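Local coordinates for protein Mannose/sialic acid-binding lectin (Polygonatum cyrtonema, PDB 3A0C) that probably binds mannose and related carbohydrates through a bulb-type lectin domain of the beta-prism II fold and has anti-HIV activity, at residues Asn2-Ser6 and His84-Leu89; Ser6-Thr12 and Cys53-Asn59; Pro20-Leu24 and Tyr35-Lys39. All blocks are in the same frame, centred on the assembly; numbering follows the deposited sequence.

Interaction 1. Residues Asn2-Ser6 and His84-Leu89; sequences NSLSS and HYVLVL
Strand Ser3-Ser5 runs antiparallel to strand Val86-Leu89, with the two short axes 4.5 Å apart at closest approach and their directions 174° apart. At the middle, Leu4 and Leu87 form a hydrogen-bonded pair, Leu87 N giving its proton to Leu4 O at 2.7 Å and Leu4 N returning one to Leu87 O. Ser3 with Val88 and Ser5 with Val86 are the non-hydrogen-bonded pairs on either side, and the ladder is prolonged by Leu89 N on Asn2 O and by Ser6 N on Tyr85 O.

Side chains close both ends. Asn2 ND2 donates to Leu89 O at 2.9 Å, so one residue grips Leu89 through its backbone carbonyl and its side-chain amide; the bond is not flat, since the acceptor lies 32° out of the amide plane. The Asn2 amide also crosses the dimer interface, OD1 accepting from Asn2 N of the second subunit and ND2 donating to Ser3 OG of that subunit. At the other end Ser6 OG swings beside its own backbone N (chi1 -48°), which lets it accept from Tyr85 N at 2.7 Å.

The two sheet faces differ. On one, Leu4 CD2 meets Leu87 CD1 at 4.0 Å, methyl against methyl, and Leu87 goes on to touch Leu16, Leu24, Leu55 and Leu57. On the other, Val86 CG2 lies 4.1 Å from Ser3 CB and from Ser5 CB, while Val88 packs on Ser3 of the second subunit. With one face turned to a leucine core and the other to a partner chain, this pairing sets the N-terminal strand beside strand 86-89, with strand 95-104 beyond, at the edge that this chain gives to one of the three antiparallel sheets of the beta-prism II domain.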
ATOM      1  N   ASN A   2       3.191   2.135  -5.998  1.00 15.90           N
ATOM      2  CA  ASN A   2       1.840   2.656  -5.890  1.00 16.30           C
ATOM      3  C   ASN A   2       1.480   2.874  -4.423  1.00 16.26           C
ATOM      4  O   ASN A   2       0.320   2.738  -4.029  1.00 17.89           O
ATOM      5  CB  ASN A   2       0.819   1.717  -6.553  1.00 15.73           C
ATOM      6  CG  ASN A   2       0.733   0.381  -5.877  1.00 15.30           C
ATOM      7  OD1 ASN A   2       1.562  -0.489  -6.112  1.00 18.66           O
ATOM      8  ND2 ASN A   2      -0.269   0.207  -5.021  1.00 15.43           N
ATOM      9  N   SER A   3       2.478   3.213  -3.612  1.00 15.88           N
ATOM     10  CA  SER A   3       2.237   3.459  -2.189  1.00 14.13           C
ATOM     11  C   SER A   3       3.148   4.551  -1.662  1.00 12.46           C
ATOM     12  O   SER A   3       4.236   4.763  -2.178  1.00 13.71           O
ATOM     13  CB  SER A   3       2.467   2.185  -1.365  1.00 14.30           C
ATOM     14  OG  SER A   3       3.850   1.955  -1.177  1.00 10.85           O
ATOM     15  N   LEU A   4       2.680   5.252  -0.643  1.00 12.30           N
ATOM     16  CA  LEU A   4       3.437   6.322   0.002  1.00 12.74           C
ATOM     17  C   LEU A   4       3.215   6.116   1.497  1.00 12.51           C
ATOM     18  O   LEU A   4       2.098   6.259   1.983  1.00 12.07           O
ATOM     19  CB  LEU A   4       2.901   7.705  -0.390  1.00 12.76           C
ATOM     20  CG  LEU A   4       3.605   8.881   0.307  1.00 14.21           C
ATOM     21  CD1 LEU A   4       4.914   9.148  -0.407  1.00 12.73           C
ATOM     22  CD2 LEU A   4       2.731  10.144   0.299  1.00 14.44           C
ATOM     23  N   SER A   5       4.265   5.781   2.230  1.00 12.73           N
ATOM     24  CA  SER A   5       4.105   5.541   3.654  1.00 15.41           C
ATOM     25  C   SER A   5       4.640   6.635   4.570  1.00 14.68           C
ATOM     26  O   SER A   5       5.613   7.303   4.253  1.00 14.84           O
ATOM     27  CB  SER A   5       4.727   4.194   4.025  1.00 15.19           C
ATOM     28  OG  SER A   5       6.104   4.173   3.712  1.00 21.44           O
ATOM     29  N   SER A   6       3.976   6.800   5.711  1.00 15.52           N
ATOM     30  CA  SER A   6       4.339   7.791   6.714  1.00 17.80           C
ATOM     31  C   SER A   6       5.824   7.731   7.065  1.00 17.88           C
ATOM     32  O   SER A   6       6.351   6.657   7.304  1.00 17.41           O
ATOM     33  CB  SER A   6       3.537   7.533   7.992  1.00 18.35           C
ATOM     34  OG  SER A   6       2.172   7.342   7.694  1.00 22.83           O
ATOM     35  N   HIS A  84       2.198   4.725  12.254  1.00 23.13           N
ATOM     36  CA  HIS A  84       2.678   4.708  10.872  1.00 20.64           C
ATOM     37  C   HIS A  84       1.500   4.316   9.981  1.00 18.84           C
ATOM     38  O   HIS A  84       0.762   3.395  10.305  1.00 17.71           O
ATOM     39  CB  HIS A  84       3.834   3.716  10.709  1.00 23.12           C
ATOM     40  CG  HIS A  84       5.142   4.221  11.246  1.00 24.18           C
ATOM     41  ND1 HIS A  84       5.804   5.308  10.705  1.00 23.36           N
ATOM     42  CD2 HIS A  84       5.893   3.806  12.294  1.00 22.65           C
ATOM     43  CE1 HIS A  84       6.903   5.538  11.401  1.00 22.30           C
ATOM     44  NE2 HIS A  84       6.980   4.642  12.370  1.00 22.56           N
ATOM     45  N   TYR A  85       1.322   5.047   8.881  1.00 17.59           N
ATOM     46  CA  TYR A  85       0.232   4.822   7.934  1.00 16.19           C
ATOM     47  C   TYR A  85       0.757   4.734   6.508  1.00 15.73           C
ATOM     48  O   TYR A  85       1.957   4.934   6.254  1.00 15.20           O
ATOM     49  CB  TYR A  85      -0.789   5.961   8.019  1.00 17.32           C
ATOM     50  CG  TYR A  85      -1.452   6.081   9.366  1.00 17.57           C
ATOM     51  CD1 TYR A  85      -0.735   6.512  10.488  1.00 18.69           C
ATOM     52  CD2 TYR A  85      -2.790   5.728   9.532  1.00 19.09           C
ATOM     53  CE1 TYR A  85      -1.340   6.585  11.755  1.00 19.99           C
ATOM     54  CE2 TYR A  85      -3.413   5.797  10.789  1.00 21.08           C
ATOM     55  CZ  TYR A  85      -2.680   6.224  11.898  1.00 21.73           C
ATOM     56  OH  TYR A  85      -3.281   6.287  13.137  1.00 21.43           O
ATOM     57  N   VAL A  86      -0.147   4.452   5.573  1.00 14.39           N
ATOM     58  CA  VAL A  86       0.237   4.310   4.177  1.00 13.66           C
ATOM     59  C   VAL A  86      -0.884   4.820   3.263  1.00 13.82           C
ATOM     60  O   VAL A  86      -2.065   4.674   3.573  1.00 16.20           O
ATOM     61  CB  VAL A  86       0.564   2.792   3.840  1.00 13.22           C
ATOM     62  CG1 VAL A  86      -0.714   1.938   3.899  1.00 10.68           C
ATOM     63  CG2 VAL A  86       1.241   2.674   2.483  1.00 11.25           C
ATOM     64  N   LEU A  87      -0.497   5.430   2.151  1.00 13.42           N
ATOM     65  CA  LEU A  87      -1.429   5.947   1.156  1.00 11.72           C
ATOM     66  C   LEU A  87      -1.272   4.991  -0.029  1.00 11.94           C
ATOM     67  O   LEU A  87      -0.181   4.882  -0.594  1.00 13.76           O
ATOM     68  CB  LEU A  87      -1.007   7.361   0.755  1.00 12.00           C
ATOM     69  CG  LEU A  87      -1.879   8.193  -0.187  1.00 14.21           C
ATOM     70  CD1 LEU A  87      -1.204   9.534  -0.418  1.00 18.50           C
ATOM     71  CD2 LEU A  87      -2.062   7.496  -1.512  1.00 18.10           C
ATOM     72  N   VAL A  88      -2.350   4.309  -0.410  1.00 10.68           N
ATOM     73  CA  VAL A  88      -2.290   3.342  -1.504  1.00 10.77           C
ATOM     74  C   VAL A  88      -3.177   3.636  -2.730  1.00 10.68           C
ATOM     75  O   VAL A  88      -4.393   3.824  -2.608  1.00 10.68           O
ATOM     76  CB  VAL A  88      -2.642   1.890  -0.963  1.00 10.68           C
ATOM     77  CG1 VAL A  88      -2.578   0.844  -2.080  1.00 10.68           C
ATOM     78  CG2 VAL A  88      -1.698   1.521   0.160  1.00 10.68           C
ATOM     79  N   LEU A  89      -2.546   3.688  -3.905  1.00 11.29           N
ATOM     80  CA  LEU A  89      -3.253   3.847  -5.178  1.00 12.66           C
ATOM     81  C   LEU A  89      -3.510   2.383  -5.604  1.00 13.85           C
ATOM     82  O   LEU A  89      -2.579   1.641  -5.952  1.00 16.05           O
ATOM     83  CB  LEU A  89      -2.376   4.558  -6.210  1.00 11.50           C
ATOM     84  CG  LEU A  89      -2.824   4.426  -7.680  1.00 11.78           C
ATOM     85  CD1 LEU A  89      -4.247   4.957  -7.894  1.00 10.68           C
ATOM     86  CD2 LEU A  89      -1.820   5.163  -8.566  1.00 11.44           C
TER

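Interaction 2. Residues Ser6-Thr12 and Cys53-Asn59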
ATOM      1  N   SER A   6       3.976   6.800   5.711  1.00 15.52           N
ATOM      2  CA  SER A   6       4.339   7.791   6.714  1.00 17.80           C
ATOM      3  C   SER A   6       5.824   7.731   7.065  1.00 17.88           C
ATOM      4  O   SER A   6       6.351   6.657   7.304  1.00 17.41           O
ATOM      5  CB  SER A   6       3.537   7.533   7.992  1.00 18.35           C
ATOM      6  OG  SER A   6       2.172   7.342   7.694  1.00 22.83           O
ATOM      7  N   PRO A   7       6.505   8.886   7.150  1.00 18.58           N
ATOM      8  CA  PRO A   7       6.001  10.250   6.938  1.00 19.62           C
ATOM      9  C   PRO A   7       6.565  10.779   5.633  1.00 19.22           C
ATOM     10  O   PRO A   7       6.942  11.941   5.534  1.00 21.06           O
ATOM     11  CB  PRO A   7       6.550  11.001   8.136  1.00 19.78           C
ATOM     12  CG  PRO A   7       7.931  10.428   8.219  1.00 20.48           C
ATOM     13  CD  PRO A   7       7.731   8.921   7.966  1.00 18.92           C
ATOM     14  N   ASN A   8       6.633   9.897   4.645  1.00 17.07           N
ATOM     15  CA  ASN A   8       7.148  10.241   3.338  1.00 17.85           C
ATOM     16  C   ASN A   8       6.290  11.276   2.632  1.00 17.29           C
ATOM     17  O   ASN A   8       5.188  11.583   3.067  1.00 18.29           O
ATOM     18  CB  ASN A   8       7.268   8.975   2.483  1.00 18.11           C
ATOM     19  CG  ASN A   8       8.700   8.705   2.046  1.00 19.81           C
ATOM     20  OD1 ASN A   8       9.638   8.833   2.841  1.00 19.38           O
ATOM     21  ND2 ASN A   8       8.878   8.334   0.776  1.00 21.34           N
ATOM     22  N   SER A   9       6.810  11.804   1.533  1.00 16.13           N
ATOM     23  CA  SER A   9       6.102  12.809   0.770  1.00 16.19           C
ATOM     24  C   SER A   9       6.235  12.626  -0.730  1.00 15.98           C
ATOM     25  O   SER A   9       7.160  11.990  -1.217  1.00 15.43           O
ATOM     26  CB  SER A   9       6.613  14.196   1.170  1.00 17.90           C
ATOM     27  OG  SER A   9       6.275  15.171   0.200  1.00 21.78           O
ATOM     28  N   LEU A  10       5.266  13.165  -1.454  1.00 18.11           N
ATOM     29  CA  LEU A  10       5.259  13.144  -2.912  1.00 18.82           C
ATOM     30  C   LEU A  10       5.509  14.599  -3.338  1.00 19.17           C
ATOM     31  O   LEU A  10       4.584  15.411  -3.371  1.00 21.49           O
ATOM     32  CB  LEU A  10       3.900  12.703  -3.446  1.00 17.66           C
ATOM     33  CG  LEU A  10       3.589  11.229  -3.588  1.00 18.81           C
ATOM     34  CD1 LEU A  10       2.257  11.110  -4.319  1.00 18.78           C
ATOM     35  CD2 LEU A  10       4.670  10.536  -4.392  1.00 19.30           C
ATOM     36  N   PHE A  11       6.753  14.935  -3.641  1.00 18.37           N
ATOM     37  CA  PHE A  11       7.070  16.292  -4.037  1.00 18.65           C
ATOM     38  C   PHE A  11       6.517  16.631  -5.412  1.00 19.66           C
ATOM     39  O   PHE A  11       5.932  15.772  -6.089  1.00 19.09           O
ATOM     40  CB  PHE A  11       8.577  16.501  -3.977  1.00 19.23           C
ATOM     41  CG  PHE A  11       9.156  16.272  -2.609  1.00 21.32           C
ATOM     42  CD1 PHE A  11       9.608  15.012  -2.228  1.00 20.54           C
ATOM     43  CD2 PHE A  11       9.194  17.309  -1.679  1.00 21.62           C
ATOM     44  CE1 PHE A  11      10.091  14.787  -0.935  1.00 22.08           C
ATOM     45  CE2 PHE A  11       9.671  17.100  -0.386  1.00 21.37           C
ATOM     46  CZ  PHE A  11      10.120  15.839  -0.012  1.00 22.36           C
ATOM     47  N   THR A  12       6.682  17.890  -5.814  1.00 20.63           N
ATOM     48  CA  THR A  12       6.171  18.353  -7.099  1.00 22.36           C
ATOM     49  C   THR A  12       6.608  17.447  -8.236  1.00 21.16           C
ATOM     50  O   THR A  12       7.769  17.087  -8.341  1.00 20.89           O
ATOM     51  CB  THR A  12       6.622  19.806  -7.393  1.00 23.37           C
ATOM     52  OG1 THR A  12       6.100  20.675  -6.383  1.00 26.08           O
ATOM     53  CG2 THR A  12       6.108  20.263  -8.743  1.00 25.10           C
ATOM     54  N   CYS A  53       4.501  22.643  -4.253  1.00 24.46           N
ATOM     55  CA  CYS A  53       3.757  21.803  -3.315  1.00 25.53           C
ATOM     56  C   CYS A  53       4.288  20.366  -3.200  1.00 22.88           C
ATOM     57  O   CYS A  53       4.961  19.853  -4.103  1.00 20.50           O
ATOM     58  CB  CYS A  53       2.275  21.731  -3.701  1.00 29.36           C
ATOM     59  SG  CYS A  53       1.283  23.177  -3.227  1.00 35.30           S
ATOM     60  N   ARG A  54       3.975  19.745  -2.065  1.00 20.96           N
ATOM     61  CA  ARG A  54       4.344  18.366  -1.775  1.00 19.41           C
ATOM     62  C   ARG A  54       3.174  17.775  -1.001  1.00 17.83           C
ATOM     63  O   ARG A  54       2.474  18.486  -0.296  1.00 16.57           O
ATOM     64  CB  ARG A  54       5.612  18.290  -0.926  1.00 18.50           C
ATOM     65  CG  ARG A  54       5.490  18.901   0.453  1.00 22.53           C
ATOM     66  CD  ARG A  54       6.808  18.815   1.209  1.00 24.32           C
ATOM     67  NE  ARG A  54       6.921  19.838   2.250  1.00 26.28           N
ATOM     68  CZ  ARG A  54       6.378  19.747   3.457  1.00 26.73           C
ATOM     69  NH1 ARG A  54       5.677  18.673   3.802  1.00 29.56           N
ATOM     70  NH2 ARG A  54       6.539  20.736   4.318  1.00 26.34           N
ATOM     71  N   LEU A  55       2.944  16.482  -1.163  1.00 16.86           N
ATOM     72  CA  LEU A  55       1.863  15.815  -0.452  1.00 16.89           C
ATOM     73  C   LEU A  55       2.522  14.966   0.617  1.00 16.50           C
ATOM     74  O   LEU A  55       3.223  14.012   0.313  1.00 19.64           O
ATOM     75  CB  LEU A  55       1.058  14.921  -1.402  1.00 17.10           C
ATOM     76  CG  LEU A  55      -0.056  14.128  -0.708  1.00 17.17           C
ATOM     77  CD1 LEU A  55      -1.347  14.938  -0.661  1.00 13.56           C
ATOM     78  CD2 LEU A  55      -0.264  12.822  -1.442  1.00 15.72           C
ATOM     79  N   THR A  56       2.301  15.313   1.874  1.00 16.61           N
ATOM     80  CA  THR A  56       2.908  14.583   2.960  1.00 14.38           C
ATOM     81  C   THR A  56       1.877  13.775   3.731  1.00 14.09           C
ATOM     82  O   THR A  56       0.797  14.279   4.043  1.00 14.27           O
ATOM     83  CB  THR A  56       3.601  15.551   3.949  1.00 14.36           C
ATOM     84  OG1 THR A  56       4.516  16.393   3.242  1.00 15.18           O
ATOM     85  CG2 THR A  56       4.358  14.787   5.000  1.00 12.98           C
ATOM     86  N   LEU A  57       2.200  12.509   4.001  1.00 13.09           N
ATOM     87  CA  LEU A  57       1.338  11.665   4.824  1.00 13.33           C
ATOM     88  C   LEU A  57       2.060  11.551   6.186  1.00 13.84           C
ATOM     89  O   LEU A  57       3.090  10.902   6.296  1.00 12.39           O
ATOM     90  CB  LEU A  57       1.148  10.268   4.209  1.00 13.58           C
ATOM     91  CG  LEU A  57       0.367   9.271   5.090  1.00 13.16           C
ATOM     92  CD1 LEU A  57      -1.008   9.819   5.376  1.00 13.44           C
ATOM     93  CD2 LEU A  57       0.253   7.923   4.414  1.00 12.61           C
ATOM     94  N   HIS A  58       1.530  12.209   7.209  1.00 16.01           N
ATOM     95  CA  HIS A  58       2.131  12.191   8.543  1.00 17.86           C
ATOM     96  C   HIS A  58       1.901  10.872   9.264  1.00 19.96           C
ATOM     97  O   HIS A  58       1.024  10.094   8.888  1.00 21.97           O
ATOM     98  CB  HIS A  58       1.559  13.331   9.386  1.00 16.99           C
ATOM     99  CG  HIS A  58       1.845  14.686   8.829  1.00 18.10           C
ATOM    100  ND1 HIS A  58       3.116  15.216   8.794  1.00 18.06           N
ATOM    101  CD2 HIS A  58       1.037  15.598   8.239  1.00 17.87           C
ATOM    102  CE1 HIS A  58       3.079  16.398   8.204  1.00 19.07           C
ATOM    103  NE2 HIS A  58       1.830  16.654   7.857  1.00 18.41           N
ATOM    104  N   ASN A  59       2.677  10.633  10.318  1.00 21.44           N
ATOM    105  CA  ASN A  59       2.551   9.397  11.077  1.00 22.11           C
ATOM    106  C   ASN A  59       1.257   9.275  11.854  1.00 21.98           C
ATOM    107  O   ASN A  59       1.010   8.237  12.468  1.00 23.37           O
ATOM    108  CB  ASN A  59       3.713   9.224  12.054  1.00 23.98           C
ATOM    109  CG  ASN A  59       5.036   9.006  11.362  1.00 24.21           C
ATOM    110  OD1 ASN A  59       5.126   8.277  10.383  1.00 24.70           O
ATOM    111  ND2 ASN A  59       6.078   9.628  11.885  1.00 26.20           N
TER
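Backbone bonds hold Ser9-Leu10 antiparallel to Leu55-Thr56. Leu10 and Leu55 make the hydrogen-bonded pair, with Leu10 N on Leu55 O at 2.8 Å and Leu55 N on Leu10 O. Farther along, Leu57 N reaches Asn8 O nearly along the C=O axis, a long but straight bond of 3.3 Å. The return bond is missing, Asn8 N staying 4.0 Å from Leu57 O, and the regular ladder ends beside the cis peptide before Pro7. Leu57 O is buried without a hydrogen-bond partner and is approached by CA-H groups instead, Pro7 CA at 3.1 Å and Ser6 CA a little farther off.

Hydroxyls add polar links. Thr12 OG1 lies beside its own backbone N (chi1 -61°) and donates to Cys53 O at 2.7 Å, in the carbonyl plane and on a lone pair. Ser9 OG makes a weak bond to Leu55 O, which already receives Leu10 N.

Among the packed groups, the Arg54 chain runs alongside Phe11, with CD 3.7 Å from CE2 of that ring, and the ring and guanidinium planes stand 56° apart. Ser9 OG sits over the centre of the same ring, 3.8 Å above its plane. The end of Arg54 is held by NH1, which donates to Thr56 OG1 at 2.6 Å almost in the guanidinium plane. Leu10 and Leu55 lie side by side on the opposite face of the sheet, and the Asn59 amide runs alongside the Pro7 ring.

Strand 54-57 is flanked on its far edge by strand 63-66, whose Tyr66 OH binds His58 NE2. Leu10 and Leu55 both press on Phe32 of strand 32-36, Leu55 and Leu57 touch Leu87 of strand 86-89, and the Cys53-Cys30 disulfide ties the start of strand 54-57 to the loop between strands 22-26 and 32-36.

Interaction 3. Residues Pro20-Leu24 and Tyr35-Lys39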
ATOM      1  N   PRO A  20      -4.680  -0.842 -14.213  1.00 27.00           N
ATOM      2  CA  PRO A  20      -4.355  -0.823 -15.643  1.00 26.15           C
ATOM      3  C   PRO A  20      -3.733   0.451 -16.236  1.00 27.07           C
ATOM      4  O   PRO A  20      -2.823   0.360 -17.066  1.00 27.11           O
ATOM      5  CB  PRO A  20      -5.692  -1.169 -16.291  1.00 26.68           C
ATOM      6  CG  PRO A  20      -6.689  -0.596 -15.335  1.00 27.03           C
ATOM      7  CD  PRO A  20      -6.129  -1.030 -14.013  1.00 26.90           C
ATOM      8  N   SER A  21      -4.205   1.631 -15.825  1.00 26.58           N
ATOM      9  CA  SER A  21      -3.682   2.895 -16.360  1.00 25.47           C
ATOM     10  C   SER A  21      -3.897   4.060 -15.388  1.00 25.00           C
ATOM     11  O   SER A  21      -4.384   5.130 -15.771  1.00 24.52           O
ATOM     12  CB  SER A  21      -4.367   3.196 -17.692  1.00 25.38           C
ATOM     13  OG  SER A  21      -5.777   3.095 -17.557  1.00 23.80           O
ATOM     14  N   TYR A  22      -3.505   3.845 -14.135  1.00 23.78           N
ATOM     15  CA  TYR A  22      -3.687   4.838 -13.081  1.00 22.53           C
ATOM     16  C   TYR A  22      -2.403   5.539 -12.627  1.00 21.77           C
ATOM     17  O   TYR A  22      -1.363   4.906 -12.456  1.00 21.07           O
ATOM     18  CB  TYR A  22      -4.377   4.162 -11.884  1.00 20.70           C
ATOM     19  CG  TYR A  22      -5.632   3.391 -12.261  1.00 18.38           C
ATOM     20  CD1 TYR A  22      -6.067   2.313 -11.488  1.00 19.29           C
ATOM     21  CD2 TYR A  22      -6.375   3.735 -13.390  1.00 18.81           C
ATOM     22  CE1 TYR A  22      -7.204   1.591 -11.832  1.00 18.39           C
ATOM     23  CE2 TYR A  22      -7.522   3.030 -13.737  1.00 20.02           C
ATOM     24  CZ  TYR A  22      -7.927   1.959 -12.955  1.00 20.43           C
ATOM     25  OH  TYR A  22      -9.061   1.261 -13.289  1.00 23.20           O
ATOM     26  N   ARG A  23      -2.507   6.853 -12.434  1.00 22.48           N
ATOM     27  CA  ARG A  23      -1.392   7.681 -11.983  1.00 23.85           C
ATOM     28  C   ARG A  23      -1.898   8.781 -11.048  1.00 21.38           C
ATOM     29  O   ARG A  23      -2.718   9.609 -11.428  1.00 20.06           O
ATOM     30  CB  ARG A  23      -0.685   8.356 -13.160  1.00 27.73           C
ATOM     31  CG  ARG A  23      -0.792   7.632 -14.478  1.00 34.35           C
ATOM     32  CD  ARG A  23      -1.282   8.598 -15.563  1.00 38.74           C
ATOM     33  NE  ARG A  23      -0.909   8.164 -16.910  1.00 42.18           N
ATOM     34  CZ  ARG A  23      -1.127   8.875 -18.011  1.00 43.40           C
ATOM     35  NH1 ARG A  23      -1.726  10.056 -17.932  1.00 43.36           N
ATOM     36  NH2 ARG A  23      -0.725   8.415 -19.186  1.00 43.02           N
ATOM     37  N   LEU A  24      -1.386   8.783  -9.827  1.00 19.70           N
ATOM     38  CA  LEU A  24      -1.754   9.769  -8.830  1.00 17.97           C
ATOM     39  C   LEU A  24      -0.564  10.713  -8.757  1.00 17.50           C
ATOM     40  O   LEU A  24       0.488  10.343  -8.237  1.00 15.38           O
ATOM     41  CB  LEU A  24      -1.963   9.084  -7.484  1.00 17.56           C
ATOM     42  CG  LEU A  24      -2.431   9.973  -6.344  1.00 17.22           C
ATOM     43  CD1 LEU A  24      -3.780  10.600  -6.678  1.00 15.50           C
ATOM     44  CD2 LEU A  24      -2.520   9.139  -5.095  1.00 17.00           C
ATOM     45  N   TYR A  35      -5.229  10.370 -12.345  1.00 17.44           N
ATOM     46  CA  TYR A  35      -5.482  10.204 -13.771  1.00 17.44           C
ATOM     47  C   TYR A  35      -5.780   8.774 -14.167  1.00 18.98           C
ATOM     48  O   TYR A  35      -5.174   7.838 -13.649  1.00 19.18           O
ATOM     49  CB  TYR A  35      -4.289  10.684 -14.582  1.00 17.82           C
ATOM     50  CG  TYR A  35      -4.178  12.183 -14.615  1.00 17.71           C
ATOM     51  CD1 TYR A  35      -5.017  12.941 -15.421  1.00 17.64           C
ATOM     52  CD2 TYR A  35      -3.255  12.847 -13.815  1.00 19.55           C
ATOM     53  CE1 TYR A  35      -4.945  14.337 -15.434  1.00 18.97           C
ATOM     54  CE2 TYR A  35      -3.170  14.240 -13.816  1.00 20.25           C
ATOM     55  CZ  TYR A  35      -4.026  14.978 -14.629  1.00 20.52           C
ATOM     56  OH  TYR A  35      -3.997  16.351 -14.613  1.00 20.09           O
ATOM     57  N   ASP A  36      -6.721   8.616 -15.093  1.00 20.68           N
ATOM     58  CA  ASP A  36      -7.102   7.306 -15.606  1.00 22.08           C
ATOM     59  C   ASP A  36      -6.949   7.413 -17.114  1.00 22.83           C
ATOM     60  O   ASP A  36      -7.815   7.960 -17.787  1.00 21.84           O
ATOM     61  CB  ASP A  36      -8.557   6.985 -15.259  1.00 23.51           C
ATOM     62  CG  ASP A  36      -8.969   5.586 -15.704  1.00 24.11           C
ATOM     63  OD1 ASP A  36      -8.250   4.986 -16.539  1.00 24.00           O
ATOM     64  OD2 ASP A  36     -10.015   5.097 -15.230  1.00 21.83           O
ATOM     65  N   SER A  37      -5.839   6.898 -17.632  1.00 24.33           N
ATOM     66  CA  SER A  37      -5.542   6.956 -19.065  1.00 25.17           C
ATOM     67  C   SER A  37      -5.543   8.381 -19.624  1.00 25.92           C
ATOM     68  O   SER A  37      -5.944   8.599 -20.771  1.00 26.84           O
ATOM     69  CB  SER A  37      -6.542   6.114 -19.859  1.00 24.35           C
ATOM     70  OG  SER A  37      -6.337   4.734 -19.639  1.00 25.02           O
ATOM     71  N   GLY A  38      -5.109   9.348 -18.821  1.00 24.84           N
ATOM     72  CA  GLY A  38      -5.086  10.716 -19.293  1.00 24.50           C
ATOM     73  C   GLY A  38      -6.309  11.500 -18.895  1.00 24.03           C
ATOM     74  O   GLY A  38      -6.375  12.695 -19.115  1.00 23.98           O
ATOM     75  N   LYS A  39      -7.279  10.826 -18.297  1.00 26.12           N
ATOM     76  CA  LYS A  39      -8.515  11.472 -17.866  1.00 27.17           C
ATOM     77  C   LYS A  39      -8.511  11.705 -16.361  1.00 27.05           C
ATOM     78  O   LYS A  39      -8.333  10.765 -15.583  1.00 28.69           O
ATOM     79  CB  LYS A  39      -9.725  10.590 -18.241  1.00 30.05           C
ATOM     80  CG  LYS A  39     -10.909  10.659 -17.251  1.00 33.11           C
ATOM     81  CD  LYS A  39     -11.869   9.477 -17.423  1.00 35.61           C
ATOM     82  CE  LYS A  39     -12.843   9.339 -16.244  1.00 37.33           C
ATOM     83  NZ  LYS A  39     -13.761  10.512 -16.082  1.00 39.45           N
TER
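Arg23 and Tyr35 face each other across two antiparallel strands as a hydrogen-bonded pair, Tyr35 N reaching Arg23 O at 2.8 Å and Arg23 N reaching Tyr35 O at 3.1 Å. From CB, set on the same sheet face as Tyr35, the Arg23 chain bends at its second torsion (chi2 129°) and is carried past Tyr35 toward the turn at Gly38. Its CD meets Tyr35 CB at 3.8 Å. Farther out, CZ comes near Gly38 N, and NH1, one of the two terminal nitrogens of Arg23, ends 3.6 Å from Gly38 N, which lies over one face of the guanidinium group. The guanidinium and Tyr35 ring planes are inclined at 61°, and the two side chains cross at a slant.

The pairing belongs to the hairpin of strands 22-26 and 32-36, in one of the antiparallel sheets of the beta-prism II domain. Tyr35 OH bonds Gln27, and these two residues begin and end the QxDxNxVxY signature associated with mannose sites in this lectin family. Past Asp36 the chain reverses in a type I' turn that leads into strand 39-43, with Ser37 and Gly38 at its corners.

Ser21 fastens the first corner. Its carbonyl accepts from Ser37 N in the carbonyl plane, and its OG is hydrogen-bonded to Ser37 OG at 2.7 Å. On the face opposite Arg23, the Tyr22 ring lies alongside the Asp36 carboxylate, the planes 83° apart. CE2 of that ring approaches Asp36 OD1 at 3.5 Å, the oxygen lying at the ring edge and in its plane, where the positive rim of an aromatic ring would suit a carboxylate. The other oxygen, Asp36 OD2, forms a salt bridge with Arg93, while Tyr22 also touches Leu89.

Overall arrangement
The three contacts sample the three sheets of one bulb-type lectin domain, nested along the chain: interaction 3 inside the loop of interaction 2, and that inside the loop of interaction 1. Interactions 1 and 2 share Ser6, at the bend where the chain passes from one sheet to the next, and their centres are about 10 Å apart; Leu57 CD2 comes within 3.4 Å of Leu87 N. Interaction 3 is more remote, centred about 18 Å from interaction 1, yet Leu87 CD2 and Leu24 CD2 meet at 4.0 Å in the core. Only interaction 1 reaches the second subunit. Interaction 3 holds the last residue of one probable mannose-binding signature; another begins right after segment 84-89.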